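Local coordinates for protein Nsp15 (Middle East respiratory syndrome-related coronavirus, PDB 5YVD) that cleaves RNA as an endoribonuclease, probably on the uridylate-specific pattern of the coronavirus EndoU family, and assembles from six copies of its chain, at residues 187-192 with 318-322; 5-9 with 55-59; 207-211 with 249-253; 63-67 with 169-175; 113-119 with 133-139. One frame throughout, in Å; residues are numbered along the deposited sequence.

Interaction 1: 187-192 with 318-322; sequences TECIYT and PIDLT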
# COMPACT_ATOMS: atom_id res chain seq x y z
N THR A 187 14.81 15.88 -42.96
CA THR A 187 16.21 16.30 -43.02
C THR A 187 17.03 15.02 -42.99
O THR A 187 16.89 14.22 -42.07
CB THR A 187 16.58 17.15 -41.80
OG1 THR A 187 15.50 18.05 -41.49
CG2 THR A 187 17.86 17.93 -42.06
N GLU A 188 17.88 14.80 -44.00
CA GLU A 188 18.84 13.68 -43.94
C GLU A 188 19.51 13.70 -42.56
O GLU A 188 19.72 14.76 -41.95
CB GLU A 188 19.90 13.77 -45.07
CG GLU A 188 19.40 13.32 -46.44
CD GLU A 188 19.89 14.20 -47.61
OE1 GLU A 188 20.08 15.44 -47.44
OE2 GLU A 188 20.06 13.65 -48.72
N CYS A 189 19.87 12.52 -42.09
CA CYS A 189 20.01 12.29 -40.67
C CYS A 189 20.85 11.04 -40.35
O CYS A 189 20.85 10.04 -41.07
CB CYS A 189 18.58 12.25 -40.12
SG CYS A 189 18.14 11.19 -38.77
N ILE A 190 21.61 11.15 -39.27
CA ILE A 190 22.45 10.07 -38.77
C ILE A 190 21.57 9.33 -37.74
O ILE A 190 20.60 9.92 -37.23
CB ILE A 190 23.78 10.69 -38.22
CG1 ILE A 190 24.87 10.62 -39.28
CG2 ILE A 190 24.29 10.07 -36.92
CD1 ILE A 190 25.20 9.21 -39.74
N TYR A 191 21.84 8.05 -37.47
CA TYR A 191 21.10 7.35 -36.39
C TYR A 191 21.97 6.76 -35.29
O TYR A 191 22.94 6.06 -35.56
CB TYR A 191 20.25 6.24 -36.97
CG TYR A 191 19.03 6.70 -37.68
CD1 TYR A 191 17.92 7.16 -36.96
CD2 TYR A 191 18.95 6.67 -39.07
CE1 TYR A 191 16.76 7.58 -37.61
CE2 TYR A 191 17.81 7.09 -39.73
CZ TYR A 191 16.71 7.54 -39.00
OH TYR A 191 15.57 7.95 -39.67
N THR A 192 21.59 7.02 -34.03
CA THR A 192 22.16 6.29 -32.90
C THR A 192 21.75 4.84 -33.07
O THR A 192 20.87 4.56 -33.85
CB THR A 192 21.63 6.81 -31.56
OG1 THR A 192 20.20 6.84 -31.57
CG2 THR A 192 22.16 8.21 -31.29
N PRO A 318 22.14 16.76 -37.27
CA PRO A 318 20.89 16.04 -37.45
C PRO A 318 21.09 14.55 -37.15
O PRO A 318 21.86 13.88 -37.83
CB PRO A 318 20.54 16.28 -38.92
CG PRO A 318 21.85 16.46 -39.58
CD PRO A 318 22.76 17.09 -38.57
N ILE A 319 20.41 14.06 -36.12
CA ILE A 319 20.50 12.70 -35.62
C ILE A 319 19.16 12.23 -35.09
O ILE A 319 18.45 13.00 -34.44
CB ILE A 319 21.46 12.62 -34.41
CG1 ILE A 319 22.87 13.06 -34.79
CG2 ILE A 319 21.50 11.19 -33.87
CD1 ILE A 319 23.80 13.22 -33.62
N ASP A 320 18.81 10.98 -35.33
CA ASP A 320 17.61 10.42 -34.72
C ASP A 320 16.38 11.34 -34.95
O ASP A 320 15.54 11.52 -34.06
CB ASP A 320 17.83 10.16 -33.20
CG ASP A 320 18.71 8.91 -32.92
OD1 ASP A 320 19.16 8.24 -33.86
OD2 ASP A 320 18.94 8.58 -31.74
N LEU A 321 16.32 11.92 -36.14
CA LEU A 321 15.18 12.72 -36.58
C LEU A 321 14.98 14.08 -35.87
O LEU A 321 14.02 14.76 -36.18
CB LEU A 321 13.90 11.88 -36.57
CG LEU A 321 13.98 10.52 -37.30
CD1 LEU A 321 12.72 9.69 -37.12
CD2 LEU A 321 14.25 10.68 -38.78
N THR A 322 15.90 14.47 -34.98
CA THR A 322 15.95 15.81 -34.34
C THR A 322 17.29 16.49 -34.66
O THR A 322 18.11 15.95 -35.41
CB THR A 322 15.91 15.74 -32.80
OG1 THR A 322 15.55 14.43 -32.38
CG2 THR A 322 14.95 16.78 -32.21

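Interaction 2: 5-9 with 55-59; sequences IAFNV and FELYA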
# COMPACT_ATOMS: atom_id res chain seq x y z
N ILE A 5 -9.13 -11.44 -19.52
CA ILE A 5 -7.79 -11.05 -19.90
C ILE A 5 -6.79 -12.02 -19.30
O ILE A 5 -5.89 -12.50 -19.98
CB ILE A 5 -7.53 -9.62 -19.43
CG1 ILE A 5 -8.32 -8.68 -20.32
CG2 ILE A 5 -6.05 -9.29 -19.45
CD1 ILE A 5 -8.72 -7.40 -19.64
N ALA A 6 -6.96 -12.33 -18.02
CA ALA A 6 -6.15 -13.34 -17.36
C ALA A 6 -6.17 -14.66 -18.13
O ALA A 6 -5.18 -15.36 -18.18
CB ALA A 6 -6.64 -13.56 -15.94
N PHE A 7 -7.31 -14.98 -18.71
CA PHE A 7 -7.46 -16.26 -19.39
C PHE A 7 -6.66 -16.26 -20.68
O PHE A 7 -5.92 -17.18 -20.96
CB PHE A 7 -8.95 -16.53 -19.65
CG PHE A 7 -9.22 -17.84 -20.35
CD1 PHE A 7 -9.48 -18.99 -19.62
CD2 PHE A 7 -9.28 -17.88 -21.75
CE1 PHE A 7 -9.74 -20.19 -20.28
CE2 PHE A 7 -9.56 -19.07 -22.40
CZ PHE A 7 -9.78 -20.23 -21.67
N ASN A 8 -6.80 -15.20 -21.46
CA ASN A 8 -6.01 -15.03 -22.68
C ASN A 8 -4.49 -15.09 -22.37
O ASN A 8 -3.73 -15.81 -23.03
CB ASN A 8 -6.36 -13.70 -23.37
CG ASN A 8 -7.67 -13.75 -24.12
OD1 ASN A 8 -7.69 -13.68 -25.34
ND2 ASN A 8 -8.77 -13.84 -23.39
N VAL A 9 -4.06 -14.37 -21.34
CA VAL A 9 -2.63 -14.32 -21.02
C VAL A 9 -2.08 -15.70 -20.68
O VAL A 9 -0.95 -16.03 -21.09
CB VAL A 9 -2.34 -13.35 -19.86
CG1 VAL A 9 -0.97 -13.62 -19.23
CG2 VAL A 9 -2.41 -11.93 -20.36
N PHE A 55 -1.95 -4.13 -16.16
CA PHE A 55 -1.95 -5.52 -16.58
C PHE A 55 -2.68 -5.72 -17.89
O PHE A 55 -2.28 -6.59 -18.67
CB PHE A 55 -2.63 -6.35 -15.48
CG PHE A 55 -2.91 -7.78 -15.86
CD1 PHE A 55 -1.88 -8.63 -16.25
CD2 PHE A 55 -4.19 -8.29 -15.77
CE1 PHE A 55 -2.15 -9.95 -16.55
CE2 PHE A 55 -4.46 -9.60 -16.10
CZ PHE A 55 -3.44 -10.43 -16.48
N GLU A 56 -3.76 -4.97 -18.11
CA GLU A 56 -4.56 -5.11 -19.34
C GLU A 56 -3.76 -4.56 -20.54
O GLU A 56 -3.69 -5.17 -21.59
CB GLU A 56 -5.93 -4.42 -19.19
CG GLU A 56 -6.82 -4.43 -20.43
CD GLU A 56 -8.17 -3.72 -20.25
OE1 GLU A 56 -8.71 -3.74 -19.13
OE2 GLU A 56 -8.70 -3.16 -21.25
N LEU A 57 -3.14 -3.41 -20.35
CA LEU A 57 -2.38 -2.79 -21.41
C LEU A 57 -1.19 -3.64 -21.76
O LEU A 57 -0.86 -3.81 -22.93
CB LEU A 57 -1.91 -1.43 -20.97
CG LEU A 57 -3.02 -0.39 -20.79
CD1 LEU A 57 -2.46 0.97 -20.39
CD2 LEU A 57 -3.84 -0.29 -22.06
N TYR A 58 -0.54 -4.16 -20.73
CA TYR A 58 0.43 -5.22 -20.92
C TYR A 58 -0.11 -6.36 -21.80
O TYR A 58 0.50 -6.70 -22.81
CB TYR A 58 0.87 -5.79 -19.58
CG TYR A 58 1.81 -6.94 -19.73
CD1 TYR A 58 1.46 -8.23 -19.30
CD2 TYR A 58 3.04 -6.76 -20.34
CE1 TYR A 58 2.32 -9.29 -19.46
CE2 TYR A 58 3.90 -7.81 -20.50
CZ TYR A 58 3.54 -9.06 -20.07
OH TYR A 58 4.44 -10.07 -20.24
N ALA A 59 -1.23 -6.95 -21.43
CA ALA A 59 -1.75 -8.07 -22.21
C ALA A 59 -2.15 -7.69 -23.62
O ALA A 59 -2.10 -8.51 -24.52
CB ALA A 59 -2.93 -8.73 -21.52

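Interaction 3: 207-211 with 249-253; sequences EKDFL and IGLYK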
# COMPACT_ATOMS: atom_id res chain seq x y z
N GLU A 207 35.01 0.00 -35.95
CA GLU A 207 34.49 -0.39 -34.63
C GLU A 207 35.21 -1.63 -34.09
O GLU A 207 35.53 -1.70 -32.91
CB GLU A 207 32.96 -0.56 -34.64
CG GLU A 207 32.23 0.76 -34.90
CD GLU A 207 30.85 0.89 -34.24
OE1 GLU A 207 30.03 -0.06 -34.31
OE2 GLU A 207 30.58 1.99 -33.69
N LYS A 208 35.50 -2.59 -34.97
CA LYS A 208 36.19 -3.83 -34.55
C LYS A 208 37.60 -3.56 -34.06
O LYS A 208 38.03 -4.10 -33.02
CB LYS A 208 36.24 -4.85 -35.68
CG LYS A 208 34.89 -5.45 -36.07
CD LYS A 208 35.05 -6.50 -37.17
CE LYS A 208 33.81 -6.64 -38.03
NZ LYS A 208 33.08 -7.88 -37.66
N ASP A 209 38.33 -2.76 -34.83
CA ASP A 209 39.68 -2.44 -34.46
C ASP A 209 39.63 -1.73 -33.10
O ASP A 209 40.41 -2.02 -32.19
CB ASP A 209 40.36 -1.57 -35.52
CG ASP A 209 40.74 -2.35 -36.80
OD1 ASP A 209 40.65 -3.60 -36.83
OD2 ASP A 209 41.15 -1.69 -37.77
N PHE A 210 38.65 -0.84 -32.95
CA PHE A 210 38.56 -0.06 -31.75
C PHE A 210 38.49 -0.96 -30.53
O PHE A 210 39.17 -0.71 -29.52
CB PHE A 210 37.36 0.88 -31.77
CG PHE A 210 37.27 1.75 -30.55
CD1 PHE A 210 38.02 2.89 -30.44
CD2 PHE A 210 36.47 1.39 -29.48
CE1 PHE A 210 37.95 3.70 -29.29
CE2 PHE A 210 36.39 2.17 -28.35
CZ PHE A 210 37.13 3.34 -28.25
N LEU A 211 37.69 -2.01 -30.62
CA LEU A 211 37.46 -2.86 -29.46
C LEU A 211 38.64 -3.73 -29.10
O LEU A 211 38.74 -4.14 -27.95
CB LEU A 211 36.24 -3.75 -29.65
CG LEU A 211 34.97 -2.95 -29.82
CD1 LEU A 211 33.83 -3.90 -30.16
CD2 LEU A 211 34.72 -2.16 -28.54
N ILE A 249 30.60 3.07 -27.52
CA ILE A 249 31.56 2.01 -27.81
C ILE A 249 32.78 2.12 -26.86
O ILE A 249 33.33 1.11 -26.41
CB ILE A 249 31.96 2.00 -29.30
CG1 ILE A 249 32.86 0.78 -29.62
CG2 ILE A 249 32.64 3.30 -29.68
CD1 ILE A 249 33.08 0.57 -31.11
N GLY A 250 33.19 3.35 -26.55
CA GLY A 250 34.28 3.58 -25.61
C GLY A 250 33.92 3.20 -24.17
O GLY A 250 34.75 2.65 -23.44
N LEU A 251 32.69 3.49 -23.78
CA LEU A 251 32.18 3.07 -22.49
C LEU A 251 32.06 1.56 -22.39
O LEU A 251 32.43 0.98 -21.37
CB LEU A 251 30.81 3.73 -22.19
CG LEU A 251 30.04 3.22 -20.97
CD1 LEU A 251 30.88 3.38 -19.73
CD2 LEU A 251 28.73 3.93 -20.77
N TYR A 252 31.51 0.93 -23.42
CA TYR A 252 31.42 -0.53 -23.44
C TYR A 252 32.81 -1.16 -23.32
O TYR A 252 33.05 -2.03 -22.46
CB TYR A 252 30.77 -1.00 -24.73
CG TYR A 252 30.88 -2.48 -25.00
CD1 TYR A 252 31.72 -2.95 -25.99
CD2 TYR A 252 30.14 -3.40 -24.29
CE1 TYR A 252 31.81 -4.30 -26.25
CE2 TYR A 252 30.22 -4.75 -24.55
CZ TYR A 252 31.06 -5.19 -25.53
OH TYR A 252 31.17 -6.53 -25.80
N LYS A 253 33.73 -0.71 -24.17
CA LYS A 253 35.06 -1.31 -24.21
C LYS A 253 35.64 -1.25 -22.84
O LYS A 253 36.24 -2.20 -22.34
CB LYS A 253 35.98 -0.56 -25.18
CG LYS A 253 37.40 -1.06 -25.16
CD LYS A 253 38.21 -0.46 -26.27
CE LYS A 253 39.67 -0.88 -26.16
NZ LYS A 253 40.30 -0.34 -24.93

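Interaction 4: 63-67 with 169-175; sequences VRSHP and QPVKFYL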
# COMPACT_ATOMS: atom_id res chain seq x y z
N VAL A 63 2.18 -7.08 -30.44
CA VAL A 63 3.25 -8.03 -30.64
C VAL A 63 3.77 -7.99 -32.06
O VAL A 63 3.50 -8.87 -32.87
CB VAL A 63 2.80 -9.42 -30.26
CG1 VAL A 63 3.98 -10.41 -30.34
CG2 VAL A 63 2.25 -9.36 -28.86
N ARG A 64 4.56 -6.96 -32.35
CA ARG A 64 5.08 -6.72 -33.70
C ARG A 64 6.28 -5.83 -33.55
O ARG A 64 6.43 -5.20 -32.52
CB ARG A 64 4.03 -5.98 -34.54
CG ARG A 64 3.39 -4.83 -33.78
CD ARG A 64 2.75 -3.75 -34.64
NE ARG A 64 1.45 -4.13 -35.17
CZ ARG A 64 0.40 -3.32 -35.23
NH1 ARG A 64 0.45 -2.06 -34.79
NH2 ARG A 64 -0.72 -3.78 -35.74
N SER A 65 7.11 -5.76 -34.57
CA SER A 65 8.25 -4.85 -34.52
C SER A 65 7.80 -3.41 -34.70
O SER A 65 6.72 -3.12 -35.24
CB SER A 65 9.28 -5.19 -35.60
OG SER A 65 8.70 -5.13 -36.90
N HIS A 66 8.61 -2.48 -34.24
CA HIS A 66 8.32 -1.07 -34.46
C HIS A 66 9.58 -0.27 -34.30
O HIS A 66 10.54 -0.75 -33.69
CB HIS A 66 7.22 -0.58 -33.50
CG HIS A 66 7.52 -0.77 -32.05
ND1 HIS A 66 8.20 0.16 -31.30
CD2 HIS A 66 7.19 -1.77 -31.20
CE1 HIS A 66 8.30 -0.27 -30.06
NE2 HIS A 66 7.69 -1.44 -29.96
N PRO A 67 9.60 0.96 -34.84
CA PRO A 67 10.72 1.88 -34.62
C PRO A 67 10.98 2.07 -33.15
O PRO A 67 10.05 2.01 -32.35
CB PRO A 67 10.24 3.19 -35.24
CG PRO A 67 9.26 2.79 -36.28
CD PRO A 67 8.63 1.49 -35.82
N GLN A 169 9.97 -10.08 -39.30
CA GLN A 169 9.15 -8.91 -39.01
C GLN A 169 9.86 -7.82 -39.76
O GLN A 169 11.05 -7.92 -39.99
CB GLN A 169 9.20 -8.56 -37.51
CG GLN A 169 8.43 -9.50 -36.59
CD GLN A 169 6.92 -9.27 -36.60
OE1 GLN A 169 6.43 -8.19 -36.90
NE2 GLN A 169 6.18 -10.30 -36.24
N PRO A 170 9.14 -6.77 -40.13
CA PRO A 170 9.83 -5.66 -40.78
C PRO A 170 10.79 -4.94 -39.84
O PRO A 170 10.56 -4.87 -38.62
CB PRO A 170 8.68 -4.73 -41.18
CG PRO A 170 7.54 -5.04 -40.24
CD PRO A 170 7.71 -6.51 -39.89
N VAL A 171 11.88 -4.44 -40.41
CA VAL A 171 12.89 -3.66 -39.69
C VAL A 171 13.05 -2.26 -40.34
O VAL A 171 13.29 -1.25 -39.66
CB VAL A 171 14.23 -4.42 -39.69
CG1 VAL A 171 15.33 -3.60 -39.02
CG2 VAL A 171 14.09 -5.75 -38.98
N LYS A 172 12.92 -2.20 -41.65
CA LYS A 172 13.04 -0.92 -42.34
C LYS A 172 11.68 -0.25 -42.35
O LYS A 172 10.75 -0.70 -43.06
CB LYS A 172 13.59 -1.11 -43.75
CG LYS A 172 13.80 0.21 -44.51
CD LYS A 172 15.25 0.64 -44.64
CE LYS A 172 16.00 0.65 -43.33
NZ LYS A 172 17.33 1.26 -43.58
N PHE A 173 11.55 0.82 -41.58
CA PHE A 173 10.28 1.52 -41.50
C PHE A 173 10.34 2.82 -42.27
O PHE A 173 11.38 3.47 -42.32
CB PHE A 173 9.82 1.72 -40.05
CG PHE A 173 9.34 0.45 -39.41
CD1 PHE A 173 10.20 -0.33 -38.61
CD2 PHE A 173 8.04 -0.00 -39.63
CE1 PHE A 173 9.76 -1.51 -38.03
CE2 PHE A 173 7.59 -1.19 -39.05
CZ PHE A 173 8.44 -1.94 -38.25
N TYR A 174 9.22 3.14 -42.92
CA TYR A 174 9.07 4.37 -43.66
C TYR A 174 8.08 5.15 -42.82
O TYR A 174 6.97 4.69 -42.52
CB TYR A 174 8.58 4.09 -45.09
CG TYR A 174 9.53 3.19 -45.85
CD1 TYR A 174 10.68 3.70 -46.45
CD2 TYR A 174 9.33 1.80 -45.92
CE1 TYR A 174 11.57 2.87 -47.13
CE2 TYR A 174 10.22 0.97 -46.60
CZ TYR A 174 11.34 1.52 -47.20
OH TYR A 174 12.24 0.71 -47.87
N LEU A 175 8.53 6.33 -42.43
CA LEU A 175 7.95 7.11 -41.36
C LEU A 175 7.48 8.44 -41.89
O LEU A 175 8.26 9.18 -42.50
CB LEU A 175 9.04 7.36 -40.33
CG LEU A 175 9.46 6.10 -39.58
CD1 LEU A 175 10.90 6.21 -39.12
CD2 LEU A 175 8.54 5.84 -38.39
O HOH W 1 3.56 -9.57 -35.23

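Interaction 5: 113-119 with 133-139; sequences LNICFDI and NAIFISD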
# COMPACT_ATOMS: atom_id res chain seq x y z
N LEU A 113 -3.37 16.52 -30.70
CA LEU A 113 -2.08 15.87 -30.38
C LEU A 113 -1.54 15.18 -31.62
O LEU A 113 -2.24 15.09 -32.62
CB LEU A 113 -2.22 14.81 -29.28
CG LEU A 113 -3.15 15.09 -28.09
CD1 LEU A 113 -4.44 14.28 -28.24
CD2 LEU A 113 -2.48 14.76 -26.76
N ASN A 114 -0.32 14.67 -31.56
CA ASN A 114 0.24 13.86 -32.66
C ASN A 114 -0.08 12.38 -32.46
O ASN A 114 0.58 11.70 -31.69
CB ASN A 114 1.76 14.01 -32.76
CG ASN A 114 2.19 15.38 -33.24
OD1 ASN A 114 1.80 15.83 -34.33
ND2 ASN A 114 3.03 16.05 -32.44
N ILE A 115 -1.07 11.89 -33.18
CA ILE A 115 -1.46 10.48 -33.13
C ILE A 115 -0.63 9.67 -34.13
O ILE A 115 -0.53 10.01 -35.33
CB ILE A 115 -2.96 10.31 -33.48
CG1 ILE A 115 -3.81 11.29 -32.64
CG2 ILE A 115 -3.39 8.85 -33.35
CD1 ILE A 115 -5.29 11.01 -32.66
N CYS A 116 -0.08 8.57 -33.62
CA CYS A 116 0.77 7.70 -34.39
C CYS A 116 -0.03 6.53 -34.90
O CYS A 116 -0.61 5.79 -34.11
CB CYS A 116 1.90 7.19 -33.51
SG CYS A 116 2.92 5.96 -34.32
N PHE A 117 -0.07 6.35 -36.22
CA PHE A 117 -0.88 5.30 -36.85
C PHE A 117 0.04 4.28 -37.50
O PHE A 117 1.17 4.63 -37.87
CB PHE A 117 -1.74 5.89 -37.97
CG PHE A 117 -2.72 6.94 -37.55
CD1 PHE A 117 -2.32 8.25 -37.35
CD2 PHE A 117 -4.05 6.63 -37.41
CE1 PHE A 117 -3.24 9.22 -37.00
CE2 PHE A 117 -4.96 7.59 -37.04
CZ PHE A 117 -4.56 8.89 -36.85
N ASP A 118 -0.46 3.06 -37.72
CA ASP A 118 0.37 1.98 -38.29
C ASP A 118 -0.31 1.28 -39.46
O ASP A 118 -1.49 0.97 -39.40
CB ASP A 118 0.75 0.97 -37.18
CG ASP A 118 1.79 -0.08 -37.64
OD1 ASP A 118 1.45 -0.94 -38.51
OD2 ASP A 118 2.92 -0.08 -37.10
N ILE A 119 0.45 1.01 -40.52
CA ILE A 119 -0.07 0.31 -41.69
C ILE A 119 -0.64 -1.07 -41.35
O ILE A 119 -1.53 -1.55 -42.03
CB ILE A 119 1.01 0.18 -42.78
CG1 ILE A 119 0.43 -0.30 -44.12
CG2 ILE A 119 2.09 -0.79 -42.35
CD1 ILE A 119 0.37 0.75 -45.18
N ASN A 133 -2.67 16.48 -37.71
CA ASN A 133 -1.41 16.42 -36.97
C ASN A 133 -1.17 14.98 -36.56
O ASN A 133 -1.84 14.48 -35.66
CB ASN A 133 -1.47 17.31 -35.73
CG ASN A 133 -1.54 18.80 -36.07
OD1 ASN A 133 -1.01 19.25 -37.05
ND2 ASN A 133 -2.17 19.57 -35.20
N ALA A 134 -0.24 14.31 -37.24
CA ALA A 134 -0.06 12.86 -37.03
C ALA A 134 1.25 12.31 -37.56
O ALA A 134 1.96 12.95 -38.32
CB ALA A 134 -1.21 12.10 -37.66
N ILE A 135 1.52 11.06 -37.15
CA ILE A 135 2.70 10.30 -37.56
C ILE A 135 2.24 8.96 -38.14
O ILE A 135 1.30 8.33 -37.63
CB ILE A 135 3.61 10.08 -36.32
CG1 ILE A 135 4.27 11.39 -35.92
CG2 ILE A 135 4.67 9.01 -36.56
CD1 ILE A 135 4.86 11.38 -34.53
N PHE A 136 2.86 8.52 -39.23
CA PHE A 136 2.51 7.23 -39.82
C PHE A 136 3.72 6.33 -39.90
O PHE A 136 4.79 6.78 -40.31
CB PHE A 136 1.90 7.38 -41.20
CG PHE A 136 1.24 6.12 -41.68
CD1 PHE A 136 1.80 5.35 -42.68
CD2 PHE A 136 0.08 5.68 -41.08
CE1 PHE A 136 1.20 4.16 -43.08
CE2 PHE A 136 -0.53 4.52 -41.48
CZ PHE A 136 0.03 3.75 -42.48
N ILE A 137 3.54 5.07 -39.51
CA ILE A 137 4.60 4.09 -39.60
C ILE A 137 4.17 2.98 -40.54
O ILE A 137 3.02 2.51 -40.47
CB ILE A 137 5.05 3.55 -38.21
CG1 ILE A 137 3.97 2.71 -37.53
CG2 ILE A 137 5.45 4.70 -37.29
CD1 ILE A 137 4.15 2.57 -36.02
N SER A 138 5.08 2.59 -41.44
CA SER A 138 4.80 1.53 -42.39
C SER A 138 6.03 0.77 -42.84
O SER A 138 7.14 1.25 -42.79
CB SER A 138 4.02 2.04 -43.62
OG SER A 138 4.82 2.13 -44.78
N ASP A 139 5.76 -0.44 -43.30
CA ASP A 139 6.78 -1.37 -43.75
C ASP A 139 7.15 -1.11 -45.21
O ASP A 139 8.12 -1.68 -45.71
CB ASP A 139 6.31 -2.84 -43.58
CG ASP A 139 4.86 -3.07 -44.06
OD1 ASP A 139 4.19 -2.12 -44.54
OD2 ASP A 139 4.39 -4.22 -43.94

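Interaction 1: 187-192 with 318-322
Cys189 and Tyr191 reach over the turn at the end of strand 312-319, where Leu321 meets both. Leu321 N donates to Cys189 SG (3.3 Å), and the same sulfur stands over one face of the Tyr191 ring, offset toward its rim. Leu321 crosses the tyrosine at a slant, its CD2 4.0 Å from Tyr191 CZ and 3.9 Å from Cys189 SG. With CG anti to its carbonyl carbon (chi1 -75°), the tyrosine leans back over the turn and brings its edge 3.5 Å from Asp320 OD1 at CD1, ring and carboxylate planes 34° apart. Asp320 OD1 takes Thr192 N (2.7 Å) on the syn side, somewhat out of the carboxylate plane. Ile190 CG2 packs obliquely on Ile319 CG1 at 3.9 Å. The backbones form one isolated bridge: Ile190 N binds Pro318 O (3.1 Å), and Asp320 N binds Ile190 O (2.8 Å). Residues 319-322 make a type I' turn of the two-residue kind that closes a β-hairpin, here joining strands 312-319 and 322-331 of the EndoU domain. Outside, Thr271 bonds Asp320 OD2, Lys70 bonds Thr192 OG1, and Tyr191 OH bonds Val149 O. Both central amides of the turn thus find acceptors on the 187-192 loop, a carbonyl for Asp320 N and the softer, weaker thiol sulfur for Leu321 N, while donors meet each oxygen of the buried carboxylate.

Interaction 2: 5-9 with 55-59
The edge of the Phe55 ring faces the flank of helix 5-9: Ala6 CA lies near the ring plane, 4.1 Å from CZ. Two methyl groups come up obliquely beside it, Ile5 CG2 at 3.7 Å from Phe55 CE2 and Val9 CG2 at 4.3 Å from Phe55 CZ. The ring extends toward the partner helix because CG stands opposite the backbone N (chi1 171°), and it slides past Ile5 in the reverse sense. Ile5 spreads its two branches over different partners. Its CG2 also touches Ala59 CB (3.8 Å), whereas CD1 lies across the Glu56 side chain at roughly a right angle, 3.6 Å from CG. One turn further on, Val9 CG2 closes on Ala59 CB at 3.4 Å. The packing is by carbon contacts, with no polar bond between the segments; Glu56 OE2 forms a salt bridge with Lys60. The two short helical segments run 39° apart with axes 10.3 Å from each other, and the small Ala59 lets Val9 approach. Helices 2-12 and 51-59 belong to the N-terminal oligomerisation region: Met42 of strand 38-44 covers Ala6 and Phe55, while Met265 of the second subunit packs on Val9 and Tyr58.

Interaction 3: 207-211 with 249-253
Glu207 packs its side-chain carbons on Ile249 and has its carboxylate held from several directions: Arg195 forms a salt bridge to OE1, Leu203 N adds a weak bond to the same oxygen, and Leu296 N donates to OE2. The carboxylate is thereby fixed while the side chain, bent at chi2 (-149°), runs obliquely over the tip of Ile249, CB lying 3.7 Å from Ile249 CD1. Ile249 is the central side chain of the contact. Its fully extended chain (CG1 opposite the backbone N, chi1 -174°) pushes between Phe210 and Leu211, with CG1 at 3.7 Å from Phe210 CD2 and 3.6 Å from Leu211 CD2. The phenyl ring lies alongside it, pointing the opposite way, and presents its edge to Gly250, whose CA is 3.7 Å from Phe210 CE2; the absence of a side chain there admits the ring. Leu211 CD2 goes on to the edge of the Tyr252 ring (4.0 Å from CD1) and to Lys253 CB (3.9 Å). Lys253, extended as far as CE and bent at its last torsion, lays CD along Phe210 CE2 and brings CE to 3.4 Å from Phe210 O. Within the EndoU domain, the segments run 35° apart with axes 10.7 Å from each other. Phe218 of helix 215-221 meets Phe210 edge-to-face and Tyr234 of helix 229-234 also touches it, Phe200 stacks on Tyr252, and Leu251 carries helix 248-255 onto strand 273-279.

Interaction 4: 63-67 with 169-175
The backbones at Ser65 and Gln169 come within 6.1 Å between CA atoms, and the touching parts run 37° apart without pairing as strands. Ser65 OG, set between its backbone N and carbonyl carbon (chi1 59°), donates to Pro170 O at 2.5 Å, in the carbonyl plane and on a lone pair. Gln169 folds back at chi2 (-78°), so that its amide reaches the 63-67 backbone: OE1 accepts a weak bond from Ser65 N (3.4 Å), and NE2 is joined through a water to Val63 O. Here the loop between helices 51-59 and 69-74 is tied to the approach to strand 174-178, a strand of the mixed sheet of the middle domain. Further along, Pro67 sits over one face of the Phe173 ring in a CH-pi contact, CD 3.8 Å from the centroid and 14° off the normal; Ser65 OG lies at the edge of the same ring, in its plane. Pro67 CG also touches Leu175 CD2 (3.8 Å). His66 turns to its neighbour instead, ND1 donating to Pro67 O (2.8 Å) from above the carbonyl plane. Arg64 forms a salt bridge with Asp121, and Ala283 of the second subunit packs on Gln169.

Interaction 5: 113-119 with 133-139
Phe136 leans across the neighbouring strand toward Phe117 and Ile119. Its CB rises on the side of the sheet that also carries Ala134, Ile115 and Phe117, and with CG opposite the backbone N (chi1 -166°) the ring leans against the 117-119 backbone. CG passes 4.1 Å from Phe117 O, CD2 touches Phe117 O and, at 3.6 Å, Phe117 CB, CE2 comes 3.8 Å from Asp118 C, CE1 nears the CD1 end of Ile119, and the tip CZ reaches Ile119 N at 3.4 Å and lies beside its CB. The Phe117 ring points the other way along the sheet: its edge meets Ala134 CB (3.6 Å from CE1) and Ile135 O, while Ile115 CG2 covers one face. On the reverse side, Cys116 SG packs on Ile137 CD1 (4.0 Å). The strands are parallel, 22° apart, and their bonds zigzag between odd-numbered residues, from Ile135 N to Ile115 O, Phe117 N to Ile135 O (2.8 Å), Ile137 N to Phe117 O, and Ile119 N to Ile137 O (3.0 Å). Asp118 turns its carboxylate to a salt bridge with Arg120. This is the strand pair of a β-α-β crossover in the middle domain. Helix 124-129, which links the strands, covers the phenylalanine side, Phe128 meeting both Phe136 and Ala134; in the sheet, strand 79-80 flanks 115-118, and strand 174-178 flanks 134-138.

Interactions 4 and 5 form one continuous body, their centres 12 Å apart: strand 174-178 adjoins 134-138, Tyr174 N probably bonds Ser138 O (2.8 Å), and Leu175 CD2 packs on Ile137 CG2. Interaction 2 leads straight into interaction 4 along the chain, and both touch the second subunit, so that the N-terminal and middle regions share in the assembly. Interactions 1 and 3 lie in the EndoU domain, where the catalytic site is expected, with centres about 22 Å apart; interaction 1 brings together the ends of a long excursion of chain that includes interaction 3. Interaction 1 approaches interaction 4 to about 4 Å between nearest atoms without touching, whereas interactions 2 and 3 lie about 41 Å apart between centres.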